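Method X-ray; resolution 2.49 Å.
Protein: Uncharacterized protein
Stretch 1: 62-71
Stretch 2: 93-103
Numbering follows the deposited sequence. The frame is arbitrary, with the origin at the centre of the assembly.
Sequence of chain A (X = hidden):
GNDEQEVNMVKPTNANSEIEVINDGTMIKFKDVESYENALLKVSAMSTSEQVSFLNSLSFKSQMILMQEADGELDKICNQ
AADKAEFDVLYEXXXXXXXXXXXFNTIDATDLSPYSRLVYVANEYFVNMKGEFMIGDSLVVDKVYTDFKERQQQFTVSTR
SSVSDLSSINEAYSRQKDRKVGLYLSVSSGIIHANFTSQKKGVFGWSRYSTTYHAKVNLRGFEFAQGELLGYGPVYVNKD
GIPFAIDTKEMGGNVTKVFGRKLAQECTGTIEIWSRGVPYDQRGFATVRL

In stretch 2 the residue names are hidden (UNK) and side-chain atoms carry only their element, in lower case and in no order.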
ATOM      1  N   SER A  62     -32.568  -6.732 -14.566  1.00 47.81           N
ATOM      2  CA  SER A  62     -31.271  -6.491 -15.172  1.00 45.67           C
ATOM      3  C   SER A  62     -30.194  -6.951 -14.214  1.00 49.92           C
ATOM      4  O   SER A  62     -30.501  -7.330 -13.073  1.00 50.15           O
ATOM      5  CB  SER A  62     -31.094  -5.021 -15.540  1.00 47.17           C
ATOM      6  OG  SER A  62     -31.488  -4.141 -14.502  1.00 51.79           O
ATOM      7  N   GLN A  63     -28.925  -6.938 -14.683  1.00 44.65           N
ATOM      8  CA  GLN A  63     -27.760  -7.311 -13.895  1.00 42.92           C
ATOM      9  C   GLN A  63     -27.655  -6.462 -12.649  1.00 46.79           C
ATOM     10  O   GLN A  63     -27.191  -6.965 -11.620  1.00 47.47           O
ATOM     11  CB  GLN A  63     -26.501  -7.204 -14.722  1.00 42.70           C
ATOM     12  CG  GLN A  63     -26.226  -8.510 -15.410  1.00 43.56           C
ATOM     13  CD  GLN A  63     -24.901  -8.538 -16.072  1.00 55.75           C
ATOM     14  OE1 GLN A  63     -23.927  -7.912 -15.609  1.00 60.29           O
ATOM     15  NE2 GLN A  63     -24.825  -9.334 -17.126  1.00 39.81           N
HETATM   16  N   MSE A  64     -28.148  -5.205 -12.717  1.00 41.43           N
HETATM   17  CA  MSE A  64     -28.188  -4.313 -11.574  1.00 41.23           C
HETATM   18  C   MSE A  64     -29.095  -4.890 -10.453  1.00 48.02           C
HETATM   19  O   MSE A  64     -28.673  -4.897  -9.296  1.00 48.82           O
HETATM   20  CB  MSE A  64     -28.651  -2.918 -11.988  1.00 43.04           C
HETATM   21  CG  MSE A  64     -28.428  -1.891 -10.896  1.00 49.91           C
HETATM   22 SE   MSE A  64     -30.045  -1.127 -10.089  0.75 59.35          SE
HETATM   23  CE  MSE A  64     -30.906  -2.489  -9.477  1.00 56.63           C
ATOM     24  N   ILE A  65     -30.322  -5.377 -10.793  1.00 45.49           N
ATOM     25  CA  ILE A  65     -31.277  -5.953  -9.822  1.00 46.25           C
ATOM     26  C   ILE A  65     -30.653  -7.200  -9.186  1.00 50.50           C
ATOM     27  O   ILE A  65     -30.767  -7.384  -7.969  1.00 52.61           O
ATOM     28  CB  ILE A  65     -32.689  -6.242 -10.445  1.00 49.62           C
ATOM     29  CG1 ILE A  65     -33.323  -4.992 -11.140  1.00 49.88           C
ATOM     30  CG2 ILE A  65     -33.657  -6.937  -9.453  1.00 49.41           C
ATOM     31  CD1 ILE A  65     -33.847  -3.805 -10.219  1.00 53.23           C
ATOM     32  N   LEU A  66     -29.947  -8.012  -9.993  1.00 44.66           N
ATOM     33  CA  LEU A  66     -29.233  -9.192  -9.510  1.00 44.17           C
ATOM     34  C   LEU A  66     -28.117  -8.793  -8.526  1.00 45.32           C
ATOM     35  O   LEU A  66     -27.935  -9.492  -7.546  1.00 47.26           O
ATOM     36  CB  LEU A  66     -28.657 -10.002 -10.689  1.00 43.84           C
ATOM     37  CG  LEU A  66     -28.211 -11.421 -10.364  1.00 48.96           C
ATOM     38  CD1 LEU A  66     -29.397 -12.302 -10.006  1.00 50.21           C
ATOM     39  CD2 LEU A  66     -27.420 -12.003 -11.514  1.00 50.79           C
HETATM   40  N   MSE A  67     -27.391  -7.683  -8.775  1.00 39.09           N
HETATM   41  CA  MSE A  67     -26.322  -7.156  -7.913  1.00 38.00           C
HETATM   42  C   MSE A  67     -26.912  -6.701  -6.578  1.00 44.19           C
HETATM   43  O   MSE A  67     -26.335  -6.995  -5.529  1.00 45.00           O
HETATM   44  CB  MSE A  67     -25.565  -6.007  -8.604  1.00 39.11           C
HETATM   45  CG  MSE A  67     -24.305  -5.543  -7.852  1.00 45.21           C
HETATM   46 SE   MSE A  67     -22.964  -6.936  -7.604  0.75 52.35          SE
HETATM   47  CE  MSE A  67     -21.888  -6.645  -9.224  1.00 47.28           C
ATOM     48  N   GLN A  68     -28.080  -6.037  -6.604  1.00 41.02           N
ATOM     49  CA  GLN A  68     -28.798  -5.660  -5.382  1.00 41.94           C
ATOM     50  C   GLN A  68     -29.068  -6.925  -4.541  1.00 48.81           C
ATOM     51  O   GLN A  68     -28.744  -6.966  -3.351  1.00 49.67           O
ATOM     52  CB  GLN A  68     -30.137  -4.967  -5.712  1.00 43.08           C
ATOM     53  CG  GLN A  68     -30.040  -3.599  -6.328  1.00 45.66           C
ATOM     54  CD  GLN A  68     -29.969  -2.491  -5.307  1.00 69.80           C
ATOM     55  OE1 GLN A  68     -28.938  -1.816  -5.176  1.00 55.49           O
ATOM     56  NE2 GLN A  68     -31.079  -2.239  -4.596  1.00 72.11           N
ATOM     57  N   GLU A  69     -29.628  -7.964  -5.190  1.00 46.40           N
ATOM     58  CA  GLU A  69     -29.963  -9.247  -4.585  1.00 47.79           C
ATOM     59  C   GLU A  69     -28.726  -9.958  -4.038  1.00 54.36           C
ATOM     60  O   GLU A  69     -28.759 -10.457  -2.908  1.00 55.76           O
ATOM     61  CB  GLU A  69     -30.649 -10.147  -5.619  1.00 49.13           C
ATOM     62  CG  GLU A  69     -32.057  -9.723  -5.984  1.00 57.47           C
ATOM     63  CD  GLU A  69     -32.765 -10.656  -6.950  1.00 82.45           C
ATOM     64  OE1 GLU A  69     -32.188 -11.714  -7.300  1.00 81.07           O
ATOM     65  OE2 GLU A  69     -33.909 -10.332  -7.346  1.00 76.43           O
ATOM     66  N   ALA A  70     -27.640 -10.006  -4.850  1.00 50.30           N
ATOM     67  CA  ALA A  70     -26.388 -10.681  -4.530  1.00 49.47           C
ATOM     68  C   ALA A  70     -25.773 -10.090  -3.275  1.00 52.35           C
ATOM     69  O   ALA A  70     -25.424 -10.847  -2.366  1.00 52.66           O
ATOM     70  CB  ALA A  70     -25.424 -10.581  -5.706  1.00 49.02           C
ATOM     71  N   ASP A  71     -25.713  -8.728  -3.209  1.00 47.21           N
ATOM     72  CA  ASP A  71     -25.181  -7.920  -2.108  1.00 46.54           C
ATOM     73  C   ASP A  71     -26.042  -8.096  -0.828  1.00 54.47           C
ATOM     74  O   ASP A  71     -25.490  -8.339   0.258  1.00 54.77           O
ATOM     75  CB  ASP A  71     -25.061  -6.437  -2.524  1.00 46.30           C
ATOM     76  CG  ASP A  71     -23.813  -6.092  -3.343  1.00 52.67           C
ATOM     77  OD1 ASP A  71     -22.832  -6.875  -3.306  1.00 52.89           O
ATOM     78  OD2 ASP A  71     -23.784  -4.999  -3.947  1.00 57.05           O
ATOM     79  N   UNK A  93     -22.156 -22.122  -1.836  1.00 59.20           N
ATOM     80  CA  UNK A  93     -23.456 -22.201  -2.506  1.00 59.33           C
ATOM     81  C   UNK A  93     -23.755 -20.846  -3.161  1.00 60.90           C
ATOM     82  O   UNK A  93     -24.144 -20.817  -4.326  1.00 61.13           O
ATOM     83  n   UNK A  93     -24.090 -26.606   0.854  1.00113.26           N
ATOM     84  c   UNK A  93     -25.326 -26.059   0.226  1.00104.17           C
ATOM     85  c   UNK A  93     -24.359 -24.100  -1.070  1.00 79.69           C
ATOM     86  c   UNK A  93     -24.554 -22.646  -1.517  1.00 63.70           C
ATOM     87  c   UNK A  93     -25.281 -24.548   0.060  1.00 93.28           C
ATOM     88  N   UNK A  94     -23.472 -19.732  -2.448  1.00 54.71           N
ATOM     89  CA  UNK A  94     -23.598 -18.351  -2.928  1.00 51.99           C
ATOM     90  C   UNK A  94     -22.752 -18.123  -4.207  1.00 54.93           C
ATOM     91  O   UNK A  94     -23.291 -17.637  -5.208  1.00 53.84           O
ATOM     92  o   UNK A  94     -23.022 -11.853  -3.194  1.00 44.32           O
ATOM     93  c   UNK A  94     -24.293 -15.120  -2.119  1.00 51.38           C
ATOM     94  c   UNK A  94     -23.173 -17.372  -1.819  1.00 51.24           C
ATOM     95  c   UNK A  94     -23.149 -15.911  -2.219  1.00 49.99           C
ATOM     96  c   UNK A  94     -21.932 -13.954  -2.997  1.00 47.68           C
ATOM     97  c   UNK A  94     -21.968 -15.302  -2.641  1.00 48.75           C
ATOM     98  c   UNK A  94     -24.267 -13.769  -2.459  1.00 49.73           C
ATOM     99  c   UNK A  94     -23.079 -13.188  -2.885  1.00 51.30           C
ATOM    100  N   UNK A  95     -21.427 -18.446  -4.159  1.00 51.12           N
ATOM    101  CA  UNK A  95     -20.510 -18.303  -5.298  1.00 48.96           C
ATOM    102  C   UNK A  95     -21.036 -19.089  -6.494  1.00 57.34           C
ATOM    103  O   UNK A  95     -21.228 -18.490  -7.545  1.00 57.81           O
ATOM    104  c   UNK A  95     -19.111 -18.766  -4.931  1.00 48.32           C
ATOM    105  c   UNK A  95     -15.904 -17.634  -4.760  1.00 57.79           C
ATOM    106  c   UNK A  95     -18.356 -17.794  -4.067  1.00 40.16           C
ATOM    107  c   UNK A  95     -16.916 -18.276  -3.832  1.00 46.61           C
ATOM    108  n   UNK A  95     -14.501 -17.915  -4.344  1.00 65.99           N
ATOM    109  N   UNK A  96     -21.385 -20.388  -6.316  1.00 56.03           N
ATOM    110  CA  UNK A  96     -21.962 -21.210  -7.377  1.00 57.49           C
ATOM    111  C   UNK A  96     -23.168 -20.501  -8.034  1.00 59.22           C
ATOM    112  O   UNK A  96     -23.273 -20.488  -9.265  1.00 58.88           O
ATOM    113  c   UNK A  96     -23.268 -24.761  -9.586  1.00 71.40           C
ATOM    114  n   UNK A  96     -24.510 -24.438  -9.214  1.00 72.22           N
ATOM    115  c   UNK A  96     -24.400 -23.596  -8.121  1.00 71.68           C
ATOM    116  c   UNK A  96     -23.073 -23.445  -7.870  1.00 68.01           C
ATOM    117  c   UNK A  96     -22.375 -22.596  -6.840  1.00 61.78           C
ATOM    118  n   UNK A  96     -22.359 -24.180  -8.814  1.00 70.79           N
ATOM    119  N   UNK A  97     -24.054 -19.902  -7.208  1.00 53.70           N
ATOM    120  CA  UNK A  97     -25.262 -19.191  -7.617  1.00 52.24           C
ATOM    121  C   UNK A  97     -24.959 -17.966  -8.507  1.00 56.97           C
ATOM    122  O   UNK A  97     -25.604 -17.817  -9.546  1.00 57.70           O
ATOM    123  n   UNK A  97     -30.376 -16.704  -4.663  1.00 63.44           N
ATOM    124  c   UNK A  97     -27.411 -18.076  -6.709  1.00 50.25           C
ATOM    125  c   UNK A  97     -26.079 -18.760  -6.376  1.00 53.07           C
ATOM    126  c   UNK A  97     -29.558 -17.074  -5.854  1.00 55.54           C
ATOM    127  c   UNK A  97     -28.238 -17.725  -5.479  1.00 54.94           C
ATOM    128  N   UNK A  98     -23.996 -17.104  -8.102  1.00 52.49           N
ATOM    129  CA  UNK A  98     -23.666 -15.836  -8.769  1.00 50.67           C
ATOM    130  C   UNK A  98     -22.381 -15.826  -9.627  1.00 52.30           C
ATOM    131  O   UNK A  98     -22.207 -14.901 -10.410  1.00 49.57           O
ATOM    132  o   UNK A  98     -28.535 -13.697  -5.165  1.00 63.36           O
ATOM    133  c   UNK A  98     -27.093 -13.479  -7.049  1.00 57.46           C
ATOM    134  c   UNK A  98     -25.110 -14.890  -5.721  1.00 56.13           C
ATOM    135  c   UNK A  98     -27.331 -13.959  -5.771  1.00 63.28           C
ATOM    136  c   UNK A  98     -23.541 -14.724  -7.698  1.00 51.31           C
ATOM    137  c   UNK A  98     -25.856 -13.708  -7.657  1.00 55.90           C
ATOM    138  c   UNK A  98     -26.342 -14.664  -5.101  1.00 57.62           C
ATOM    139  c   UNK A  98     -24.853 -14.425  -7.010  1.00 54.29           C
ATOM    140  N   UNK A  99     -21.511 -16.824  -9.463  1.00 50.27           N
ATOM    141  CA  UNK A  99     -20.208 -16.936 -10.117  1.00 49.36           C
ATOM    142  C   UNK A  99     -20.133 -17.069 -11.622  1.00 54.29           C
ATOM    143  O   UNK A  99     -19.026 -17.133 -12.160  1.00 54.14           O
ATOM    144  N   UNK A 100     -21.284 -17.088 -12.313  1.00 51.87           N
ATOM    145  CA  UNK A 100     -21.356 -17.156 -13.767  1.00 52.02           C
ATOM    146  C   UNK A 100     -21.669 -15.765 -14.358  1.00 53.93           C
ATOM    147  O   UNK A 100     -20.868 -15.261 -15.164  1.00 54.34           O
ATOM    148  o   UNK A 100     -21.277 -20.164 -15.024  1.00 86.58           O
ATOM    149  c   UNK A 100     -22.361 -18.218 -14.204  1.00 55.85           C
ATOM    150  o   UNK A 100     -21.655 -20.055 -12.854  1.00 83.12           O
ATOM    151  c   UNK A 100     -21.761 -19.597 -14.024  1.00 78.96           C
ATOM    152  N   UNK A 101     -22.793 -15.127 -13.928  1.00 46.11           N
ATOM    153  CA  UNK A 101     -23.147 -13.759 -14.345  1.00 43.51           C
ATOM    154  C   UNK A 101     -22.060 -12.798 -13.793  1.00 47.35           C
ATOM    155  O   UNK A 101     -21.578 -11.906 -14.510  1.00 47.07           O
ATOM    156  c   UNK A 101     -25.616 -14.355 -14.323  1.00 47.16           C
ATOM    157  c   UNK A 101     -24.569 -13.350 -13.868  1.00 46.37           C
ATOM    158  c   UNK A 101     -24.936 -11.961 -14.358  1.00 44.91           C
ATOM    159  N   UNK A 102     -21.646 -13.031 -12.520  1.00 41.41           N
ATOM    160  CA  UNK A 102     -20.650 -12.222 -11.841  1.00 38.86           C
ATOM    161  C   UNK A 102     -19.338 -12.945 -11.682  1.00 43.13           C
ATOM    162  O   UNK A 102     -19.219 -14.135 -11.919  1.00 45.86           O
ATOM    163  c   UNK A 102     -22.436  -9.850 -11.623  1.00 41.75           C
ATOM    164  c   UNK A 102     -23.457 -10.956  -9.760  1.00 41.60           C
ATOM    165  c   UNK A 102     -24.621  -9.163 -10.872  1.00 42.23           C
ATOM    166  c   UNK A 102     -24.586 -10.139  -9.891  1.00 44.49           C
ATOM    167  c   UNK A 102     -23.558  -9.015 -11.744  1.00 42.51           C
ATOM    168  c   UNK A 102     -21.164 -11.706 -10.485  1.00 39.43           C
ATOM    169  c   UNK A 102     -22.372 -10.820 -10.624  1.00 39.53           C
ATOM    170  N   UNK A 103     -18.357 -12.194 -11.249  1.00 38.42           N
ATOM    171  CA  UNK A 103     -16.945 -12.522 -11.139  1.00 36.30           C
ATOM    172  C   UNK A 103     -16.476 -12.279  -9.699  1.00 42.12           C
ATOM    173  O   UNK A 103     -16.873 -11.293  -9.081  1.00 42.36           O
ATOM    174  c   UNK A 103     -14.651  -8.585 -12.594  1.00 38.73           C
ATOM    175 se   UNK A 103     -14.465 -10.181 -13.563  0.75 43.99          SE
ATOM    176  c   UNK A 103     -14.873 -11.553 -12.270  1.00 40.65           C
ATOM    177  c   UNK A 103     -16.317 -11.535 -12.127  1.00 36.15           C
TER
HETATM  178  O   HOH W   1     -21.272  -9.242 -15.131  1.00 35.73           O

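Position 93 carries four carbons in a row ending in a nitrogen, and its side chain is out of reach of stretch 1. An unbranched chain tipped with an amine is lysine: Lys93, exposed and uninvolved. Position 94 has one carbon, then a six-carbon ring bearing one oxygen, which lies 2.7 Å from O of Ala70. The phenol identifies Tyr94. Its OH donates a hydrogen bond to Ala70 O, which lies at the ring edge, near the ring plane, as suits a phenol hydroxyl.

Position 95 again shows four carbons ending in nitrogen, out of reach of stretch 1, and is Lys95. At position 96 one carbon leads to a five-membered ring of three carbons and two nitrogens, an imidazole, so the residue is His96; it too is out of reach. Position 97 repeats the four carbons and terminal nitrogen. Its CA-to-CB bond points toward stretch 1, yet the extended chain makes no contact with it. This is Lys97, and its amine is hydrogen-bonded just outside the stretches.

Position 98 has one carbon and a six-carbon ring with one oxygen. The ring meets the methyl of Ala70 and a methyl of Leu66, and the oxygen makes it Tyr98. Ala70 CB sits over one face, 3.7 Å from the ring centroid, in a CH-pi contact, while Leu66 CD1 approaches the edge, 3.9 Å from Tyr98 CE1. Position 99 has no side-chain atoms and is Gly99. The helix ends at the residue before it, and an ideal CB here would lie 2.7 Å from O of Lys95.

Position 100 has two carbons, the second carrying two oxygens: a short carboxylate, Asp100, exposed and clear of stretch 1. Position 101 has one carbon carrying two more, a beta-branched group packed against Leu66 and Gln63. It is Val101, with CG1 3.8 Å from Leu66 CD2. A water donates to both Val101 O and Gln63 OE1, linking the backbone here to the other helix.

Position 102 shows one carbon and a six-carbon ring without oxygen, touching Gln63, Leu66, Met67 and Ala70. It is Phe102, the residue with the most area covered. Met67 CE lies over one face, 4.0 Å from the ring centroid, and the selenium of this selenomethionine is over the face too; Gln63 O is at the edge, 3.5 Å from Phe102 CZ. Position 103 has two carbons, selenium and a final carbon, unbranched: selenomethionine, Met103, buried but out of contact.

The two helices run antiparallel, their axes 11.7 Å apart at closest approach, a gap bridged by large aromatics. Gln63, Leu66, Met67 and Ala70 follow a three-four spacing that lines up one side of the first helix. Tyr94, Tyr98 and Phe102 answer at four-residue intervals, the last from beyond the helix. Small Ala70 admits the Tyr98 face closely, Leu66 packs among Tyr98, Val101 and Phe102, and one direct hydrogen bond, from Tyr94 OH to Ala70 O, adds a polar tie to a largely apolar contact.

Stretch 2, residues 93-103: KYKHKYGDVFM
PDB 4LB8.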